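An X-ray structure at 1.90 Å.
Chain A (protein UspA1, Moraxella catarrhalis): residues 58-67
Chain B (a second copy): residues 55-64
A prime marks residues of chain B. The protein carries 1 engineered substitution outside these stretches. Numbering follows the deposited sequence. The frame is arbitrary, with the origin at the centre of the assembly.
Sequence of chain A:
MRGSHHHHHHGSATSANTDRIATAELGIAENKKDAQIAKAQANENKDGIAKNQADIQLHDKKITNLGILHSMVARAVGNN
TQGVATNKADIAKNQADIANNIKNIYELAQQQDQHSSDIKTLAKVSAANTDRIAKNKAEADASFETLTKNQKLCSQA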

# COMPACT_ATOMS: atom_id res chain seq x y z
N LEU A 58 -22.18 -30.88 -12.84
CA LEU A 58 -21.99 -30.03 -11.66
C LEU A 58 -20.55 -29.55 -11.57
O LEU A 58 -20.30 -28.35 -11.34
CB LEU A 58 -22.40 -30.76 -10.37
CG LEU A 58 -22.19 -29.92 -9.07
CD1 LEU A 58 -22.92 -28.57 -9.13
CD2 LEU A 58 -22.62 -30.64 -7.80
N HIS A 59 -19.61 -30.47 -11.81
CA HIS A 59 -18.18 -30.08 -11.92
C HIS A 59 -17.95 -29.00 -12.96
O HIS A 59 -17.23 -28.04 -12.70
CB HIS A 59 -17.27 -31.27 -12.17
CG HIS A 59 -17.04 -32.13 -10.95
ND1 HIS A 59 -16.25 -33.25 -10.97
CD2 HIS A 59 -17.50 -32.03 -9.67
CE1 HIS A 59 -16.23 -33.82 -9.77
NE2 HIS A 59 -16.98 -33.08 -8.96
N ASP A 60 -18.60 -29.12 -14.12
CA ASP A 60 -18.43 -28.12 -15.16
C ASP A 60 -18.81 -26.72 -14.70
O ASP A 60 -18.05 -25.77 -14.90
CB ASP A 60 -19.15 -28.50 -16.45
CG ASP A 60 -18.61 -27.73 -17.65
OD1 ASP A 60 -17.41 -27.83 -17.94
OD2 ASP A 60 -19.37 -27.00 -18.27
N LYS A 61 -19.97 -26.61 -14.04
CA LYS A 61 -20.40 -25.33 -13.49
C LYS A 61 -19.43 -24.80 -12.42
O LYS A 61 -19.13 -23.61 -12.39
CB LYS A 61 -21.83 -25.46 -12.94
CG LYS A 61 -22.88 -25.57 -14.11
CD LYS A 61 -24.30 -25.45 -13.57
CE LYS A 61 -24.92 -26.82 -13.27
NZ LYS A 61 -26.29 -26.66 -12.60
N LYS A 62 -18.90 -25.69 -11.58
CA LYS A 62 -17.97 -25.28 -10.51
C LYS A 62 -16.68 -24.77 -11.04
O LYS A 62 -16.12 -23.78 -10.53
CB LYS A 62 -17.74 -26.42 -9.50
CG LYS A 62 -18.99 -26.70 -8.63
CD LYS A 62 -18.78 -27.86 -7.66
CE LYS A 62 -19.76 -27.71 -6.48
NZ LYS A 62 -20.07 -28.96 -5.76
N ILE A 63 -16.15 -25.48 -12.01
CA ILE A 63 -14.91 -25.12 -12.66
C ILE A 63 -15.05 -23.81 -13.43
O ILE A 63 -14.18 -22.94 -13.37
CB ILE A 63 -14.47 -26.28 -13.60
CG1 ILE A 63 -13.99 -27.49 -12.75
CG2 ILE A 63 -13.30 -25.84 -14.55
CD1 ILE A 63 -13.91 -28.80 -13.70
N THR A 64 -16.18 -23.63 -14.11
CA THR A 64 -16.42 -22.35 -14.80
C THR A 64 -16.53 -21.19 -13.78
O THR A 64 -15.96 -20.08 -13.96
CB THR A 64 -17.65 -22.49 -15.71
OG1 THR A 64 -17.28 -23.30 -16.84
CG2 THR A 64 -18.13 -21.11 -16.17
N ASN A 65 -17.22 -21.45 -12.69
CA ASN A 65 -17.33 -20.43 -11.63
C ASN A 65 -15.95 -20.09 -11.02
O ASN A 65 -15.67 -18.92 -10.74
CB ASN A 65 -18.31 -20.92 -10.57
CG ASN A 65 -19.78 -20.71 -10.98
OD1 ASN A 65 -20.09 -20.02 -11.99
ND2 ASN A 65 -20.68 -21.29 -10.20
N LEU A 66 -15.11 -21.08 -10.80
CA LEU A 66 -13.75 -20.82 -10.29
C LEU A 66 -12.91 -19.99 -11.29
O LEU A 66 -12.14 -19.12 -10.90
CB LEU A 66 -13.02 -22.14 -9.96
CG LEU A 66 -13.54 -22.81 -8.67
CD1 LEU A 66 -13.03 -24.30 -8.70
CD2 LEU A 66 -13.10 -22.07 -7.42
N GLY A 67 -13.08 -20.25 -12.57
CA GLY A 67 -12.46 -19.40 -13.62
C GLY A 67 -12.82 -17.92 -13.49
O GLY A 67 -11.96 -17.04 -13.52
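Chain B, residues 55-64: DIQLHDKKIT

How does chain B lie on chain A? Both stretches are helical throughout and run the same general way, their axes crossing at 28° and approaching to 10.7 Å. Ile63 pairs with Ile63′ (CA to CA 7.1 Å), His59 with Asp60′ (CA to CA 7.4 Å).

What does His59 do? With chi1 at -75° (m) and chi2 at 179°, its ring reaches into a hole formed by Ile56′, His59′, Asp60′ and Ile63′. His59 NE2 donates a hydrogen bond to Asp60′ OD1 at 3.2 Å, near the ring plane, while His59 CE1 lies 3.2 Å from Ile56′ O. One water bridges His59 ND1 and His59′ ND1, 2.7 Å from each.

Where does Ile63′ go? It is the reciprocal knob, among His59, Lys62, Ile63 and Leu66. The m, t conformation of Ile63′ lays its CD1 over one face of the His59 ring, 3.6 Å from the centroid, with Ile63′ CD1 3.9 Å from Ile63 CG1; Ile63′ CG2 meets Lys62 CB at 3.6 Å and Leu66 CD1 at 4.1 Å.

How does Lys62 meet Asp60′? The m, t, t, t chain of Lys62 is extended, yet Lys62 NZ stays 4.5 Å from Asp60′ OD1, beyond a salt bridge. A water donates to Asp60′ OD1 (2.7 Å) and accepts from Lys62 NZ (2.9 Å). With Asp60′ at chi1 -161° (t), OD1 accepts directly from His59 NE2 and reaches Lys62 NZ through water.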

# COMPACT_ATOMS: atom_id res chain seq x y z
N ASP B 55 -12.12 -40.97 -10.82
CA ASP B 55 -11.59 -39.71 -11.30
C ASP B 55 -12.42 -38.51 -10.88
O ASP B 55 -11.87 -37.47 -10.50
CB ASP B 55 -11.43 -39.77 -12.82
CG ASP B 55 -10.28 -40.70 -13.24
OD1 ASP B 55 -9.50 -41.13 -12.37
OD2 ASP B 55 -10.16 -41.01 -14.45
N ILE B 56 -13.75 -38.68 -10.95
CA ILE B 56 -14.70 -37.65 -10.54
C ILE B 56 -14.55 -37.39 -9.06
O ILE B 56 -14.53 -36.23 -8.63
CB ILE B 56 -16.17 -38.09 -10.90
CG1 ILE B 56 -16.36 -37.93 -12.41
CG2 ILE B 56 -17.21 -37.21 -10.22
CD1 ILE B 56 -17.54 -38.82 -12.99
N GLN B 57 -14.37 -38.46 -8.28
CA GLN B 57 -14.18 -38.27 -6.82
C GLN B 57 -12.95 -37.40 -6.51
O GLN B 57 -13.03 -36.43 -5.73
CB GLN B 57 -14.12 -39.64 -6.09
CG GLN B 57 -15.50 -40.29 -5.94
CD GLN B 57 -15.40 -41.82 -5.60
OE1 GLN B 57 -14.32 -42.35 -5.43
NE2 GLN B 57 -16.54 -42.48 -5.52
N LEU B 58 -11.84 -37.67 -7.19
CA LEU B 58 -10.61 -36.87 -7.03
C LEU B 58 -10.84 -35.43 -7.49
O LEU B 58 -10.46 -34.48 -6.78
CB LEU B 58 -9.42 -37.49 -7.79
CG LEU B 58 -8.11 -36.68 -7.69
CD1 LEU B 58 -7.68 -36.42 -6.23
CD2 LEU B 58 -6.93 -37.32 -8.42
N HIS B 59 -11.51 -35.29 -8.64
CA HIS B 59 -11.95 -33.95 -9.09
C HIS B 59 -12.78 -33.21 -8.05
O HIS B 59 -12.54 -32.04 -7.80
CB HIS B 59 -12.67 -33.98 -10.43
CG HIS B 59 -11.76 -34.19 -11.61
ND1 HIS B 59 -12.23 -34.27 -12.90
CD2 HIS B 59 -10.41 -34.36 -11.69
CE1 HIS B 59 -11.22 -34.46 -13.74
NE2 HIS B 59 -10.10 -34.52 -13.03
N ASP B 60 -13.70 -33.92 -7.40
CA ASP B 60 -14.53 -33.29 -6.39
C ASP B 60 -13.71 -32.69 -5.26
O ASP B 60 -13.93 -31.53 -4.88
CB ASP B 60 -15.61 -34.23 -5.86
CG ASP B 60 -16.74 -33.47 -5.17
OD1 ASP B 60 -17.37 -32.62 -5.82
OD2 ASP B 60 -16.96 -33.68 -3.99
N LYS B 61 -12.74 -33.45 -4.75
CA LYS B 61 -11.85 -32.95 -3.71
C LYS B 61 -11.02 -31.74 -4.19
O LYS B 61 -10.85 -30.78 -3.46
CB LYS B 61 -10.96 -34.09 -3.20
CG LYS B 61 -11.78 -35.11 -2.32
CD LYS B 61 -10.85 -36.08 -1.62
CE LYS B 61 -10.65 -37.38 -2.43
NZ LYS B 61 -9.61 -38.28 -1.76
N LYS B 62 -10.56 -31.78 -5.44
CA LYS B 62 -9.74 -30.69 -5.99
C LYS B 62 -10.50 -29.42 -6.14
O LYS B 62 -9.99 -28.33 -5.85
CB LYS B 62 -9.08 -31.10 -7.32
CG LYS B 62 -7.96 -32.15 -7.13
CD LYS B 62 -7.34 -32.59 -8.45
CE LYS B 62 -5.92 -33.14 -8.18
NZ LYS B 62 -5.41 -34.07 -9.21
N ILE B 63 -11.71 -29.55 -6.66
CA ILE B 63 -12.60 -28.42 -6.86
C ILE B 63 -13.01 -27.82 -5.52
O ILE B 63 -13.04 -26.60 -5.35
CB ILE B 63 -13.83 -28.89 -7.67
CG1 ILE B 63 -13.41 -29.16 -9.15
CG2 ILE B 63 -14.97 -27.81 -7.67
CD1 ILE B 63 -14.58 -30.01 -9.88
N THR B 64 -13.30 -28.67 -4.54
CA THR B 64 -13.62 -28.15 -3.20
C THR B 64 -12.41 -27.41 -2.58
O THR B 64 -12.52 -26.31 -1.99
CB THR B 64 -14.16 -29.29 -2.33
OG1 THR B 64 -15.49 -29.62 -2.78
CG2 THR B 64 -14.18 -28.88 -0.85
O HOH W 1 -14.82 -33.62 -13.23
O HOH W 2 -16.76 -29.96 -5.46
O HOH W 3 -19.60 -31.55 -6.86